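Local structure of racemase (Pseudovibrio sp. JE062, 3MKC) at residues V9-I15 with A75-I81; Q29-V33 with G348-L354; K177-P181 with Y194-L198; I326-F330 with F366-T370. The protein is a probable racemase-type member of the enolase superfamily, pairing an enolase-type N-terminal domain with a TIM-barrel-like C-terminal domain. Residues are numbered along the deposited sequence.

Contact 1: residues V9-I15 with A75-I81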
loop_
_atom_site.group_PDB
_atom_site.type_symbol
_atom_site.label_atom_id
_atom_site.label_comp_id
_atom_site.label_asym_id
_atom_site.label_seq_id
_atom_site.Cartn_x
_atom_site.Cartn_y
_atom_site.Cartn_z
ATOM N N VAL A 9 -12.553 26.061 2.477
ATOM C CA VAL A 9 -13.040 24.844 1.837
ATOM C C VAL A 9 -13.621 25.263 0.495
ATOM O O VAL A 9 -14.826 25.474 0.363
ATOM C CB VAL A 9 -14.123 24.164 2.695
ATOM C CG1 VAL A 9 -14.530 22.841 2.076
ATOM C CG2 VAL A 9 -13.597 23.951 4.093
ATOM N N ALA A 10 -12.746 25.403 -0.495
ATOM C CA ALA A 10 -13.147 25.829 -1.835
ATOM C C ALA A 10 -13.313 24.644 -2.775
ATOM O O ALA A 10 -12.708 23.594 -2.569
ATOM C CB ALA A 10 -12.117 26.796 -2.395
ATOM N N PRO A 11 -14.111 24.813 -3.843
ATOM C CA PRO A 11 -14.357 23.746 -4.818
ATOM C C PRO A 11 -13.117 23.345 -5.598
ATOM O O PRO A 11 -12.192 24.141 -5.783
ATOM C CB PRO A 11 -15.423 24.345 -5.743
ATOM C CG PRO A 11 -16.036 25.462 -4.929
ATOM C CD PRO A 11 -14.843 26.032 -4.222
ATOM N N ILE A 12 -13.113 22.102 -6.060
ATOM C CA ILE A 12 -12.012 21.578 -6.855
ATOM C C ILE A 12 -12.060 22.262 -8.220
ATOM O O ILE A 12 -13.117 22.326 -8.847
ATOM C CB ILE A 12 -12.156 20.051 -7.044
ATOM C CG1 ILE A 12 -12.003 19.355 -5.694
ATOM C CG2 ILE A 12 -11.138 19.543 -8.060
ATOM C CD1 ILE A 12 -12.211 17.856 -5.751
ATOM N N LYS A 13 -10.922 22.778 -8.670
ATOM C CA LYS A 13 -10.863 23.451 -9.962
ATOM C C LYS A 13 -10.308 22.539 -11.051
ATOM O O LYS A 13 -10.783 22.550 -12.189
ATOM C CB LYS A 13 -10.001 24.710 -9.859
ATOM C CG LYS A 13 -9.852 25.468 -11.172
ATOM C CD LYS A 13 -9.014 26.716 -10.974
ATOM C CE LYS A 13 -8.815 27.481 -12.268
ATOM N NZ LYS A 13 -8.118 28.770 -11.995
ATOM N N SER A 14 -9.299 21.748 -10.706
ATOM C CA SER A 14 -8.702 20.856 -11.686
ATOM C C SER A 14 -8.085 19.612 -11.070
ATOM O O SER A 14 -7.769 19.571 -9.880
ATOM C CB SER A 14 -7.628 21.596 -12.490
ATOM O OG SER A 14 -6.489 21.878 -11.689
ATOM N N ILE A 15 -7.922 18.596 -11.904
ATOM C CA ILE A 15 -7.318 17.345 -11.486
ATOM C C ILE A 15 -6.386 16.932 -12.609
ATOM O O ILE A 15 -6.815 16.685 -13.744
ATOM C CB ILE A 15 -8.372 16.249 -11.240
ATOM C CG1 ILE A 15 -9.275 16.657 -10.069
ATOM C CG2 ILE A 15 -7.673 14.921 -10.932
ATOM C CD1 ILE A 15 -10.309 15.607 -9.677
ATOM N N ALA A 75 -15.678 14.978 -9.870
ATOM C CA ALA A 75 -14.958 15.565 -8.745
ATOM C C ALA A 75 -14.839 17.079 -8.922
ATOM O O ALA A 75 -14.946 17.835 -7.959
ATOM C CB ALA A 75 -13.572 14.947 -8.634
ATOM N N ILE A 76 -14.617 17.514 -10.158
ATOM C CA ILE A 76 -14.494 18.937 -10.458
ATOM C C ILE A 76 -15.708 19.707 -9.940
ATOM O O ILE A 76 -16.854 19.327 -10.194
ATOM C CB ILE A 76 -14.381 19.185 -11.978
ATOM C CG1 ILE A 76 -13.223 18.375 -12.557
ATOM C CG2 ILE A 76 -14.195 20.679 -12.249
ATOM C CD1 ILE A 76 -11.881 18.726 -11.985
ATOM N N GLY A 77 -15.453 20.786 -9.212
ATOM C CA GLY A 77 -16.537 21.591 -8.681
ATOM C C GLY A 77 -16.963 21.235 -7.269
ATOM O O GLY A 77 -17.575 22.054 -6.582
ATOM N N ARG A 78 -16.630 20.026 -6.826
ATOM C CA ARG A 78 -17.012 19.566 -5.493
ATOM C C ARG A 78 -16.084 20.084 -4.398
ATOM O O ARG A 78 -14.931 20.433 -4.657
ATOM C CB ARG A 78 -17.030 18.028 -5.450
ATOM C CG ARG A 78 -18.009 17.360 -6.424
ATOM C CD ARG A 78 -19.448 17.725 -6.099
ATOM N NE ARG A 78 -19.867 17.236 -4.788
ATOM C CZ ARG A 78 -20.231 15.982 -4.538
ATOM N NH1 ARG A 78 -20.231 15.083 -5.517
ATOM N NH2 ARG A 78 -20.598 15.622 -3.311
ATOM N N LEU A 79 -16.602 20.142 -3.174
ATOM C CA LEU A 79 -15.811 20.587 -2.032
ATOM C C LEU A 79 -15.008 19.368 -1.579
ATOM O O LEU A 79 -15.582 18.324 -1.271
ATOM C CB LEU A 79 -16.736 21.078 -0.915
ATOM C CG LEU A 79 -17.658 22.236 -1.325
ATOM C CD1 LEU A 79 -18.591 22.614 -0.179
ATOM C CD2 LEU A 79 -16.813 23.426 -1.741
ATOM N N PRO A 80 -13.669 19.491 -1.541
ATOM C CA PRO A 80 -12.702 18.456 -1.153
ATOM C C PRO A 80 -13.004 17.720 0.148
ATOM O O PRO A 80 -12.589 16.572 0.327
ATOM C CB PRO A 80 -11.388 19.227 -1.074
ATOM C CG PRO A 80 -11.578 20.322 -2.064
ATOM C CD PRO A 80 -12.977 20.770 -1.768
ATOM N N ILE A 81 -13.718 18.385 1.052
ATOM C CA ILE A 81 -14.067 17.804 2.340
ATOM C C ILE A 81 -15.045 16.624 2.239
ATOM O O ILE A 81 -15.071 15.769 3.118
ATOM C CB ILE A 81 -14.655 18.881 3.289
ATOM C CG1 ILE A 81 -14.958 18.276 4.660
ATOM C CG2 ILE A 81 -15.933 19.464 2.697
ATOM C CD1 ILE A 81 -13.753 17.691 5.362
#

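Contact 2: residues Q29-V33 with G348-L354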
loop_
_atom_site.group_PDB
_atom_site.type_symbol
_atom_site.label_atom_id
_atom_site.label_comp_id
_atom_site.label_asym_id
_atom_site.label_seq_id
_atom_site.Cartn_x
_atom_site.Cartn_y
_atom_site.Cartn_z
ATOM N N GLN A 29 11.331 2.255 -12.669
ATOM C CA GLN A 29 10.563 2.895 -11.604
ATOM C C GLN A 29 9.676 3.979 -12.183
ATOM O O GLN A 29 10.106 4.764 -13.025
ATOM C CB GLN A 29 11.496 3.553 -10.588
ATOM C CG GLN A 29 12.790 2.809 -10.359
ATOM C CD GLN A 29 13.793 3.628 -9.581
ATOM O OE1 GLN A 29 14.975 3.290 -9.535
ATOM N NE2 GLN A 29 13.328 4.710 -8.957
ATOM N N ASN A 30 8.439 4.042 -11.713
ATOM C CA ASN A 30 7.537 5.055 -12.203
ATOM C C ASN A 30 6.307 5.157 -11.329
ATOM O O ASN A 30 6.073 4.329 -10.448
ATOM C CB ASN A 30 7.128 4.747 -13.649
ATOM C CG ASN A 30 6.467 3.391 -13.790
ATOM O OD1 ASN A 30 5.500 3.090 -13.093
ATOM N ND2 ASN A 30 6.983 2.567 -14.694
ATOM N N THR A 31 5.532 6.201 -11.573
ATOM C CA THR A 31 4.308 6.415 -10.844
ATOM C C THR A 31 3.488 7.443 -11.601
ATOM O O THR A 31 3.905 7.954 -12.650
ATOM C CB THR A 31 4.571 6.927 -9.411
ATOM O OG1 THR A 31 3.345 6.899 -8.671
ATOM C CG2 THR A 31 5.104 8.364 -9.434
ATOM N N VAL A 32 2.307 7.723 -11.079
ATOM C CA VAL A 32 1.442 8.700 -11.686
ATOM C C VAL A 32 0.960 9.597 -10.569
ATOM O O VAL A 32 0.114 9.207 -9.768
ATOM C CB VAL A 32 0.245 8.036 -12.370
ATOM C CG1 VAL A 32 -0.598 9.082 -13.053
ATOM C CG2 VAL A 32 0.740 7.003 -13.367
ATOM N N VAL A 33 1.528 10.792 -10.496
ATOM C CA VAL A 33 1.125 11.732 -9.466
ATOM C C VAL A 33 -0.228 12.314 -9.823
ATOM O O VAL A 33 -0.488 12.636 -10.982
ATOM C CB VAL A 33 2.127 12.894 -9.336
ATOM C CG1 VAL A 33 1.622 13.900 -8.308
ATOM C CG2 VAL A 33 3.489 12.359 -8.935
ATOM N N GLY A 348 15.896 3.143 -4.887
ATOM C CA GLY A 348 14.805 3.675 -5.678
ATOM C C GLY A 348 14.830 5.186 -5.643
ATOM O O GLY A 348 14.329 5.802 -4.701
ATOM N N GLU A 349 15.423 5.780 -6.672
ATOM C CA GLU A 349 15.530 7.230 -6.779
ATOM C C GLU A 349 14.170 7.906 -6.630
ATOM O O GLU A 349 14.032 8.900 -5.923
ATOM C CB GLU A 349 16.129 7.618 -8.134
ATOM C CG GLU A 349 17.604 7.258 -8.349
ATOM C CD GLU A 349 17.854 5.767 -8.485
ATOM O OE1 GLU A 349 16.994 5.061 -9.054
ATOM O OE2 GLU A 349 18.925 5.299 -8.040
ATOM N N LEU A 350 13.167 7.360 -7.308
ATOM C CA LEU A 350 11.822 7.919 -7.270
ATOM C C LEU A 350 11.274 7.949 -5.843
ATOM O O LEU A 350 10.754 8.969 -5.385
ATOM C CB LEU A 350 10.905 7.092 -8.171
ATOM C CG LEU A 350 9.825 7.863 -8.916
ATOM C CD1 LEU A 350 10.455 8.995 -9.721
ATOM C CD2 LEU A 350 9.083 6.908 -9.833
ATOM N N ARG A 351 11.391 6.824 -5.148
ATOM C CA ARG A 351 10.919 6.724 -3.772
ATOM C C ARG A 351 11.679 7.696 -2.874
ATOM O O ARG A 351 11.130 8.236 -1.913
ATOM C CB ARG A 351 11.122 5.301 -3.249
ATOM C CG ARG A 351 10.938 5.171 -1.741
ATOM C CD ARG A 351 9.498 5.434 -1.343
ATOM N NE ARG A 351 9.316 5.421 0.106
ATOM C CZ ARG A 351 9.627 6.430 0.913
ATOM N NH1 ARG A 351 10.138 7.549 0.417
ATOM N NH2 ARG A 351 9.429 6.319 2.219
ATOM N N LYS A 352 12.947 7.914 -3.195
ATOM C CA LYS A 352 13.790 8.804 -2.403
ATOM C C LYS A 352 13.641 10.307 -2.650
ATOM O O LYS A 352 13.629 11.090 -1.698
ATOM C CB LYS A 352 15.259 8.433 -2.597
ATOM C CG LYS A 352 15.658 7.064 -2.082
ATOM C CD LYS A 352 17.157 6.888 -2.249
ATOM C CE LYS A 352 17.660 5.601 -1.626
ATOM N NZ LYS A 352 19.142 5.531 -1.697
ATOM N N TYR A 353 13.513 10.713 -3.910
ATOM C CA TYR A 353 13.446 12.141 -4.234
ATOM C C TYR A 353 12.141 12.803 -4.689
ATOM O O TYR A 353 12.050 14.029 -4.654
ATOM C CB TYR A 353 14.498 12.469 -5.299
ATOM C CG TYR A 353 15.817 11.743 -5.157
ATOM C CD1 TYR A 353 16.591 11.867 -4.003
ATOM C CD2 TYR A 353 16.308 10.953 -6.197
ATOM C CE1 TYR A 353 17.830 11.221 -3.892
ATOM C CE2 TYR A 353 17.539 10.305 -6.098
ATOM C CZ TYR A 353 18.295 10.444 -4.947
ATOM O OH TYR A 353 19.514 9.812 -4.862
ATOM N N LEU A 354 11.137 12.038 -5.113
ATOM C CA LEU A 354 9.909 12.665 -5.617
ATOM C C LEU A 354 9.213 13.673 -4.709
ATOM O O LEU A 354 8.876 14.772 -5.153
ATOM C CB LEU A 354 8.896 11.611 -6.062
ATOM C CG LEU A 354 7.664 12.197 -6.754
ATOM C CD1 LEU A 354 8.081 13.003 -7.981
ATOM C CD2 LEU A 354 6.732 11.060 -7.151
#

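Contact 3: residues K177-P181 with Y194-L198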
loop_
_atom_site.group_PDB
_atom_site.type_symbol
_atom_site.label_atom_id
_atom_site.label_comp_id
_atom_site.label_asym_id
_atom_site.label_seq_id
_atom_site.Cartn_x
_atom_site.Cartn_y
_atom_site.Cartn_z
ATOM N N LYS A 177 10.307 -7.972 6.134
ATOM C CA LYS A 177 9.770 -8.973 5.229
ATOM C C LYS A 177 10.834 -9.315 4.206
ATOM O O LYS A 177 11.456 -8.426 3.632
ATOM C CB LYS A 177 8.528 -8.448 4.503
ATOM C CG LYS A 177 7.884 -9.492 3.597
ATOM C CD LYS A 177 6.505 -9.059 3.112
ATOM C CE LYS A 177 6.583 -7.951 2.070
ATOM N NZ LYS A 177 5.228 -7.522 1.616
ATOM N N VAL A 178 11.054 -10.607 4.001
ATOM C CA VAL A 178 12.028 -11.076 3.026
ATOM C C VAL A 178 11.235 -11.732 1.910
ATOM O O VAL A 178 10.051 -12.010 2.077
ATOM C CB VAL A 178 12.981 -12.108 3.646
ATOM C CG1 VAL A 178 13.752 -11.473 4.796
ATOM C CG2 VAL A 178 12.190 -13.314 4.134
ATOM N N CYS A 179 11.876 -11.972 0.771
ATOM C CA CYS A 179 11.194 -12.596 -0.355
ATOM C C CYS A 179 11.981 -13.773 -0.890
ATOM O O CYS A 179 13.192 -13.872 -0.680
ATOM C CB CYS A 179 11.024 -11.601 -1.504
ATOM S SG CYS A 179 10.444 -9.969 -1.044
ATOM N N VAL A 180 11.283 -14.667 -1.580
ATOM C CA VAL A 180 11.917 -15.812 -2.213
ATOM C C VAL A 180 12.017 -15.371 -3.667
ATOM O O VAL A 180 10.999 -15.194 -4.337
ATOM C CB VAL A 180 11.039 -17.085 -2.132
ATOM C CG1 VAL A 180 11.715 -18.233 -2.871
ATOM C CG2 VAL A 180 10.814 -17.476 -0.681
ATOM N N PRO A 181 13.241 -15.156 -4.173
ATOM C CA PRO A 181 13.430 -14.728 -5.563
ATOM C C PRO A 181 12.584 -15.517 -6.567
ATOM O O PRO A 181 12.601 -16.743 -6.581
ATOM C CB PRO A 181 14.927 -14.924 -5.774
ATOM C CG PRO A 181 15.479 -14.572 -4.429
ATOM C CD PRO A 181 14.541 -15.328 -3.502
ATOM N N TYR A 194 16.351 -21.963 3.332
ATOM C CA TYR A 194 16.562 -20.537 3.127
ATOM C C TYR A 194 15.987 -19.696 4.263
ATOM O O TYR A 194 16.686 -18.890 4.879
ATOM C CB TYR A 194 15.908 -20.149 1.801
ATOM C CG TYR A 194 15.894 -18.683 1.456
ATOM C CD1 TYR A 194 17.074 -17.985 1.229
ATOM C CD2 TYR A 194 14.685 -18.005 1.288
ATOM C CE1 TYR A 194 17.054 -16.649 0.833
ATOM C CE2 TYR A 194 14.655 -16.676 0.892
ATOM C CZ TYR A 194 15.839 -16.005 0.665
ATOM O OH TYR A 194 15.804 -14.693 0.259
ATOM N N LEU A 195 14.702 -19.884 4.533
ATOM C CA LEU A 195 14.037 -19.129 5.576
ATOM C C LEU A 195 14.620 -19.439 6.942
ATOM O O LEU A 195 14.633 -18.591 7.822
ATOM C CB LEU A 195 12.536 -19.421 5.546
ATOM C CG LEU A 195 11.862 -19.031 4.224
ATOM C CD1 LEU A 195 10.373 -19.361 4.283
ATOM C CD2 LEU A 195 12.058 -17.543 3.962
ATOM N N ARG A 196 15.110 -20.660 7.123
ATOM C CA ARG A 196 15.700 -21.025 8.400
ATOM C C ARG A 196 17.007 -20.269 8.593
ATOM O O ARG A 196 17.338 -19.852 9.707
ATOM C CB ARG A 196 15.947 -22.531 8.460
ATOM C CG ARG A 196 14.697 -23.328 8.760
ATOM C CD ARG A 196 14.926 -24.827 8.652
ATOM N NE ARG A 196 13.740 -25.555 9.080
ATOM C CZ ARG A 196 13.240 -25.478 10.307
ATOM N NH1 ARG A 196 13.833 -24.713 11.214
ATOM N NH2 ARG A 196 12.139 -26.146 10.627
ATOM N N GLU A 197 17.745 -20.084 7.504
ATOM C CA GLU A 197 19.018 -19.376 7.581
ATOM C C GLU A 197 18.804 -17.893 7.833
ATOM O O GLU A 197 19.523 -17.283 8.621
ATOM C CB GLU A 197 19.827 -19.575 6.295
ATOM C CG GLU A 197 20.236 -21.015 6.065
ATOM C CD GLU A 197 21.024 -21.586 7.229
ATOM O OE1 GLU A 197 22.151 -21.107 7.479
ATOM O OE2 GLU A 197 20.513 -22.512 7.898
ATOM N N LEU A 198 17.808 -17.315 7.170
ATOM C CA LEU A 198 17.524 -15.897 7.344
ATOM C C LEU A 198 17.025 -15.620 8.751
ATOM O O LEU A 198 17.384 -14.608 9.357
ATOM C CB LEU A 198 16.492 -15.431 6.316
ATOM C CG LEU A 198 16.937 -15.509 4.855
ATOM C CD1 LEU A 198 15.873 -14.896 3.957
ATOM C CD2 LEU A 198 18.254 -14.763 4.683
#

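Contact 4: residues I326-F330 with F366-T370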
loop_
_atom_site.group_PDB
_atom_site.type_symbol
_atom_site.label_atom_id
_atom_site.label_comp_id
_atom_site.label_asym_id
_atom_site.label_seq_id
_atom_site.Cartn_x
_atom_site.Cartn_y
_atom_site.Cartn_z
ATOM N N ILE A 326 1.378 6.165 6.774
ATOM C CA ILE A 326 1.544 6.527 8.176
ATOM C C ILE A 326 0.225 7.067 8.727
ATOM O O ILE A 326 -0.177 6.744 9.844
ATOM C CB ILE A 326 2.653 7.592 8.352
ATOM C CG1 ILE A 326 4.011 6.969 8.034
ATOM C CG2 ILE A 326 2.637 8.135 9.782
ATOM C CD1 ILE A 326 5.167 7.959 8.046
ATOM N N HIS A 327 -0.457 7.892 7.939
ATOM C CA HIS A 327 -1.721 8.454 8.387
ATOM C C HIS A 327 -2.728 7.329 8.532
ATOM O O HIS A 327 -3.544 7.328 9.455
ATOM C CB HIS A 327 -2.207 9.512 7.397
ATOM C CG HIS A 327 -1.475 10.810 7.508
ATOM N ND1 HIS A 327 -1.961 11.878 8.230
ATOM C CD2 HIS A 327 -0.280 11.208 7.007
ATOM C CE1 HIS A 327 -1.098 12.877 8.169
ATOM N NE2 HIS A 327 -0.069 12.496 7.433
ATOM N N TYR A 328 -2.656 6.371 7.616
ATOM C CA TYR A 328 -3.534 5.203 7.650
ATOM C C TYR A 328 -3.336 4.415 8.949
ATOM O O TYR A 328 -4.290 4.139 9.681
ATOM C CB TYR A 328 -3.236 4.282 6.459
ATOM C CG TYR A 328 -3.851 2.906 6.622
ATOM C CD1 TYR A 328 -5.180 2.672 6.285
ATOM C CD2 TYR A 328 -3.128 1.867 7.219
ATOM C CE1 TYR A 328 -5.783 1.439 6.546
ATOM C CE2 TYR A 328 -3.720 0.636 7.486
ATOM C CZ TYR A 328 -5.050 0.430 7.152
ATOM O OH TYR A 328 -5.661 -0.767 7.453
ATOM N N GLN A 329 -2.087 4.068 9.251
ATOM C CA GLN A 329 -1.820 3.279 10.448
ATOM C C GLN A 329 -2.252 3.965 11.735
ATOM O O GLN A 329 -2.673 3.306 12.679
ATOM C CB GLN A 329 -0.339 2.898 10.539
ATOM C CG GLN A 329 -0.054 1.866 11.633
ATOM C CD GLN A 329 -0.589 0.479 11.293
ATOM O OE1 GLN A 329 -1.377 0.311 10.361
ATOM N NE2 GLN A 329 -0.168 -0.521 12.062
ATOM N N PHE A 330 -2.155 5.288 11.783
ATOM C CA PHE A 330 -2.564 6.002 12.985
ATOM C C PHE A 330 -4.072 6.013 13.222
ATOM O O PHE A 330 -4.536 5.723 14.327
ATOM C CB PHE A 330 -2.062 7.448 12.942
ATOM C CG PHE A 330 -0.716 7.635 13.578
ATOM C CD1 PHE A 330 -0.577 7.567 14.963
ATOM C CD2 PHE A 330 0.417 7.846 12.796
ATOM C CE1 PHE A 330 0.678 7.703 15.564
ATOM C CE2 PHE A 330 1.674 7.983 13.388
ATOM C CZ PHE A 330 1.800 7.909 14.779
ATOM N N PHE A 366 7.201 5.696 14.025
ATOM C CA PHE A 366 6.871 7.045 13.585
ATOM C C PHE A 366 5.980 7.766 14.582
ATOM O O PHE A 366 5.109 7.162 15.200
ATOM C CB PHE A 366 6.163 7.006 12.229
ATOM C CG PHE A 366 7.033 6.538 11.106
ATOM C CD1 PHE A 366 8.208 7.216 10.792
ATOM C CD2 PHE A 366 6.687 5.420 10.359
ATOM C CE1 PHE A 366 9.027 6.790 9.755
ATOM C CE2 PHE A 366 7.500 4.980 9.314
ATOM C CZ PHE A 366 8.676 5.667 9.011
ATOM N N ALA A 367 6.209 9.066 14.736
ATOM C CA ALA A 367 5.412 9.884 15.637
ATOM C C ALA A 367 4.217 10.387 14.842
ATOM O O ALA A 367 4.187 10.270 13.619
ATOM C CB ALA A 367 6.235 11.069 16.140
ATOM N N LYS A 368 3.236 10.952 15.535
ATOM C CA LYS A 368 2.049 11.470 14.863
ATOM C C LYS A 368 2.393 12.597 13.900
ATOM O O LYS A 368 3.155 13.499 14.240
ATOM C CB LYS A 368 1.039 11.975 15.896
ATOM C CG LYS A 368 0.578 10.889 16.860
ATOM C CD LYS A 368 -0.678 11.287 17.620
ATOM C CE LYS A 368 -0.443 12.444 18.555
ATOM N NZ LYS A 368 -1.643 12.674 19.419
ATOM N N PRO A 369 1.858 12.549 12.669
ATOM C CA PRO A 369 2.153 13.615 11.708
ATOM C C PRO A 369 1.680 14.953 12.271
ATOM O O PRO A 369 0.666 15.012 12.959
ATOM C CB PRO A 369 1.364 13.186 10.476
ATOM C CG PRO A 369 1.453 11.691 10.544
ATOM C CD PRO A 369 1.167 11.426 12.011
ATOM N N THR A 370 2.418 16.022 11.989
ATOM C CA THR A 370 2.059 17.340 12.499
ATOM C C THR A 370 1.698 18.351 11.416
ATOM O O THR A 370 1.322 19.487 11.723
ATOM C CB THR A 370 3.206 17.932 13.331
ATOM O OG1 THR A 370 4.405 17.925 12.549
ATOM C CG2 THR A 370 3.426 17.117 14.601
#

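Contact 1: residues V9-I15 with A75-I81
Two backbone hydrogen bonds converge on I12: its N donates to R78 O at 2.8 Å, and its O accepts from G77 N, also at 2.8 Å. The 75-81 loop thus pairs, for one residue, with the start of strand 12-22, whose K13 and S14 form a classic beta bulge opposite T37 of strand 29-38. A type II turn from A75 to R78, closed by R78 N to A75 O at 3.0 Å, presents these groups; G77, with phi 94°, sits where a CB would collide with the preceding carbonyl. P11 lacks an NH but contributes a CA-H...O contact, P11 CA to R78 O at 3.4 Å. Around this, I12 CG1 meets P80 CG at 3.8 Å, I15 CD1 reaches A75 CB at 3.5 Å, and V9 CG1 touches I81 CG2 at 3.7 Å. The R78 guanidinium forms a salt bridge with E82 through NH2. Main chain therefore fixes the register at I12, while I12, P80 and I81 pack against helix 102-122.

Contact 2: residues Q29-V33 with G348-L354
L350 and L354, four residues apart, direct their side chains at strand 29-33, whose alternation places Q29, T31 and V33 on the facing side. L350 has an unusual chi1 of -145°, between the standard wells, with chi2 p; this conformation carries CD2 to within 3.4 Å of N30 CA, against the strand backbone. L354 is t at chi1 and p at chi2, and its CD2 lies 3.9 Å from both T31 CG2 and V33 CG2. T31, also t, can offer that methyl to the leucine while its OG1 hydrogen-bonds E47. Beta-branched residues suit the strand here, giving compact surfaces to the longer leucines. The strand belongs to the antiparallel sheet of the enolase-type N-terminal domain and the helix to the C-terminal region, so this is an interface between the two domains, with the short axes 8.5 Å apart and inclined at 52°. G348, with phi 162°, occupies the N-cap position, where a CB would strike the preceding carbonyl oxygen. Beyond it, Q29 extends over the start of the helix, and E349 folds back toward it through m and p rotamers at chi1 and chi2. T318 adds a further contact to both leucines.

Contact 3: residues K177-P181 with Y194-L198
At the apolar centre, V178 CG2 lies 4.0 Å from L198 CD1 and 4.2 Å from L195 CD2. V178 points from strand 175-179 toward the helix; its short, branched side chain suits an extended strand, while the two leucines, both m at chi1 and t at chi2, reach out to meet V178 across an axis separation of 10.6 Å. Next along the strand direction, V180 CG2 approaches Y194 CE2 at 4.2 Å, and P181 CD lies 4.4 Å from Y194 CZ, so the tyrosine ring continues the hydrophobic layer beyond the end of the strand. Y194 points toward the strand with chi1 t, and its phenol reaches the polar edge: Y194 OH donates a hydrogen bond to C179 O at 2.9 Å, the oxygen lying near the plane of the ring. A tyrosine suits this place because it packs as an aromatic yet satisfies a backbone carbonyl where the strand gives way to loop. C179 points its CB away from the helix; K177, out of reach of it, makes a salt bridge through NZ with E238. The strand and helix directions differ by 145°, as befits a beta-alpha-beta crossover in a TIM-barrel-like domain: the chain leaves strand 175-179, returns along helix 188-202, and enters strand 207-211, parallel to the first. V210 of that next strand touches both V178 and L195, while Y161 of helix 154-170 packs on V178 and Y194.

Contact 4: residues I326-F330 with F366-T370
Within the TIM-barrel-like C-terminal domain, helix 319-331 is covered on one side by the segment 366-370, whose first residues, about 366-367, form a weakly bonded strand antiparallel to strand 137-143. Two CH-pi contacts give the interface its character. I326 CD1 stands over the face of the F366 ring, 3.8 Å from its centroid and only 14° off the normal. In the second, P369 CG lies 3.8 Å from the centroid of the H327 ring, 21° off the normal, exchanging the roles of helix and loop. H327 ND1 is hydrogen-bonded to Y127 N of helix 126-129. Apolar packing fills the space between: I326 CG2 touches P369 CG at 3.8 Å, and F330 CD2 meets P369 CD at 3.7 Å. Proline suits this position, since its rigid ring is a compact apolar wedge that can touch I326, H327 and F330, residues spread over one turn of the helix. The remaining contacts belong to F330, a flat side chain large enough to reach every residue from F366 to P369. K368 sends its charged end away from the helix and leaves its aliphatic base behind, with CB over one face of the F330 ring. At the rim of that ring, F330 CZ comes within 3.4 Å of F366 O, which lies near the ring plane.

In the fold
Contacts 1 and 2 share the antiparallel sheet of the N-terminal domain: one involves strand 12-22, the other its neighbour 29-38, and their centres are 26 Å apart. Contact 2 carries that sheet across to the C-terminal domain, its segments enclosing contact 3 along the chain. Contacts 3 and 4 lie inside that domain and reach the same barrel-type sheet, on strands 175-179 and 366-367, with centres 29 Å apart. Helix 319-331 connects contacts 2 and 4: I320 touches V33, and I326-F330 follow further along it; the nearest atoms of contacts 2 and 4 are about 7 Å apart. Contacts 1 and 3, 47 Å between centres, lie on opposite sides of the chain's centre.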